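Local coordinates for protein GrgF (Penicillium sp. sh18, PDB 6LZH) that acts as a polyketide transferase in the biosynthesis of gregatin A, probably fusing two polyketide chains by Claisen condensation, at residues A[237-243]-A[268-272]. Sequence-based numbering, arbitrary orientation.
Sequences PELDVSC and GHLDW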
loop_
_atom_site.group_PDB
_atom_site.type_symbol
_atom_site.label_atom_id
_atom_site.label_comp_id
_atom_site.label_asym_id
_atom_site.label_seq_id
_atom_site.Cartn_x
_atom_site.Cartn_y
_atom_site.Cartn_z
ATOM N N PRO A 237 5.703 -15.707 21.196
ATOM C CA PRO A 237 5.775 -15.795 22.655
ATOM C C PRO A 237 4.374 -15.996 23.212
ATOM O O PRO A 237 3.407 -15.427 22.704
ATOM C CB PRO A 237 6.375 -14.445 23.069
ATOM C CG PRO A 237 7.065 -13.905 21.801
ATOM C CD PRO A 237 6.150 -14.391 20.694
ATOM N N GLU A 238 4.264 -16.863 24.228
ATOM C CA GLU A 238 2.948 -17.187 24.784
ATOM C C GLU A 238 2.306 -15.978 25.449
ATOM O O GLU A 238 1.078 -15.818 25.405
ATOM C CB GLU A 238 3.051 -18.342 25.785
ATOM C CG GLU A 238 1.766 -18.607 26.603
ATOM C CD GLU A 238 1.970 -19.619 27.743
ATOM O OE1 GLU A 238 3.117 -20.036 28.001
ATOM O OE2 GLU A 238 0.977 -19.984 28.402
ATOM N N LEU A 239 3.114 -15.115 26.045
ATOM C CA LEU A 239 2.650 -14.029 26.897
ATOM C C LEU A 239 3.026 -12.675 26.310
ATOM O O LEU A 239 3.401 -11.744 27.033
ATOM C CB LEU A 239 3.216 -14.184 28.307
ATOM C CG LEU A 239 2.947 -15.551 28.947
ATOM C CD1 LEU A 239 3.640 -15.645 30.322
ATOM C CD2 LEU A 239 1.429 -15.825 29.038
ATOM N N ASP A 240 2.924 -12.550 24.985
ATOM C CA ASP A 240 3.291 -11.315 24.298
ATOM C C ASP A 240 2.157 -10.312 24.494
ATOM O O ASP A 240 1.069 -10.481 23.940
ATOM C CB ASP A 240 3.563 -11.565 22.809
ATOM C CG ASP A 240 4.362 -10.431 22.166
ATOM O OD1 ASP A 240 4.226 -9.260 22.626
ATOM O OD2 ASP A 240 5.129 -10.699 21.202
ATOM N N VAL A 241 2.412 -9.275 25.290
ATOM C CA VAL A 241 1.437 -8.215 25.498
ATOM C C VAL A 241 1.752 -6.971 24.680
ATOM O O VAL A 241 0.914 -6.058 24.614
ATOM C CB VAL A 241 1.314 -7.872 27.000
ATOM C CG1 VAL A 241 0.716 -9.067 27.742
ATOM C CG2 VAL A 241 2.666 -7.509 27.591
ATOM N N SER A 242 2.910 -6.923 24.021
ATOM C CA SER A 242 3.324 -5.828 23.150
ATOM C C SER A 242 2.816 -6.023 21.722
ATOM O O SER A 242 2.198 -5.121 21.149
ATOM C CB SER A 242 4.851 -5.701 23.161
ATOM O OG SER A 242 5.320 -5.485 24.482
ATOM N N CYS A 243 3.090 -7.190 21.134
ATOM C CA CYS A 243 2.466 -7.661 19.902
ATOM C C CYS A 243 1.526 -8.774 20.336
ATOM O O CYS A 243 1.943 -9.938 20.396
ATOM C CB CYS A 243 3.491 -8.210 18.908
ATOM S SG CYS A 243 4.566 -7.034 18.132
ATOM N N GLY A 268 7.410 -13.276 26.940
ATOM C CA GLY A 268 6.800 -12.110 26.340
ATOM C C GLY A 268 7.517 -11.698 25.070
ATOM O O GLY A 268 8.271 -12.474 24.471
ATOM N N HIS A 269 7.310 -10.434 24.681
ATOM C CA HIS A 269 7.712 -9.972 23.355
ATOM C C HIS A 269 9.218 -9.991 23.175
ATOM O O HIS A 269 9.712 -10.226 22.067
ATOM C CB HIS A 269 7.207 -8.554 23.099
ATOM C CG HIS A 269 7.399 -8.108 21.684
ATOM N ND1 HIS A 269 6.844 -8.777 20.611
ATOM C CD2 HIS A 269 8.097 -7.070 21.164
ATOM C CE1 HIS A 269 7.195 -8.169 19.492
ATOM N NE2 HIS A 269 7.940 -7.121 19.800
ATOM N N LEU A 270 9.953 -9.714 24.237
ATOM C CA LEU A 270 11.398 -9.565 24.204
ATOM C C LEU A 270 12.128 -10.496 25.149
ATOM O O LEU A 270 13.236 -10.935 24.829
ATOM C CB LEU A 270 11.774 -8.128 24.585
ATOM C CG LEU A 270 12.916 -7.451 23.848
ATOM C CD1 LEU A 270 12.487 -7.267 22.413
ATOM C CD2 LEU A 270 13.223 -6.106 24.517
ATOM N N ASP A 271 11.548 -10.792 26.316
ATOM C CA ASP A 271 12.294 -11.478 27.365
ATOM C C ASP A 271 12.660 -12.907 27.000
ATOM O O ASP A 271 13.418 -13.548 27.745
ATOM C CB ASP A 271 11.521 -11.434 28.691
ATOM C CG ASP A 271 10.108 -11.977 28.583
ATOM O OD1 ASP A 271 9.911 -13.045 27.955
ATOM O OD2 ASP A 271 9.195 -11.348 29.166
ATOM N N TRP A 272 12.184 -13.421 25.864
ATOM C CA TRP A 272 12.702 -14.707 25.418
ATOM C C TRP A 272 14.203 -14.652 25.139
ATOM O O TRP A 272 14.847 -15.705 25.089
ATOM C CB TRP A 272 11.935 -15.191 24.175
ATOM C CG TRP A 272 12.005 -14.247 23.036
ATOM C CD1 TRP A 272 11.102 -13.272 22.722
ATOM C CD2 TRP A 272 13.043 -14.168 22.050
ATOM N NE1 TRP A 272 11.520 -12.586 21.607
ATOM C CE2 TRP A 272 12.707 -13.121 21.175
ATOM C CE3 TRP A 272 14.224 -14.881 21.828
ATOM C CZ2 TRP A 272 13.517 -12.765 20.085
ATOM C CZ3 TRP A 272 15.026 -14.524 20.743
ATOM C CH2 TRP A 272 14.663 -13.486 19.890
HETATM O O HOH W 1 5.299 -8.964 26.076
#
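H269 ND1 donates a hydrogen bond to D240 OD2 at 2.6 Å, with an N-H...O angle of 162°. The carboxylate uses its syn lone pair. OD2 lies at the edge of the imidazole, almost in the ring plane, although the two planes are turned 48° apart. C243 SG approaches the same ring obliquely, 3.2 Å from H269 CE1. S242 CB packs against H269 CB.

The bond belongs to the active site. D240, H269 and C115 are consistent with the Cys-His-Asp triad of an alpha/beta hydrolase fold, and the H269 side chain touches C115.

A second shell fixes the carboxylate. With CG anti to the backbone N (chi1 -162°), the D240 carboxylate is carried to the H269 ring. D240 OD1 accepts from C243 N at 2.8 Å, an Asx motif. S242 N adds a weak hydrogen bond to the same D240 OD1. Replacing D240 by an alanine takes away both oxygens; H269 ND1 would probably lose its acceptor and the imidazole would be freer to turn.

Farther out, one water accepts from V241 N and H269 N, tying the two backbones together. The P237 ring packs on the G268 carbonyl, with CB 3.1 Å from G268 O, and its CG makes an apolar contact with W272 CD1.

T245 and Q248 of helix 245-254 hydrogen-bond to the 237-243 segment. M192 of helix 187-198 touches S242 and H269. The two loops follow the neighbouring parallel strands 232-237 and 259-264, and lead into helices 245-254 and 277-292.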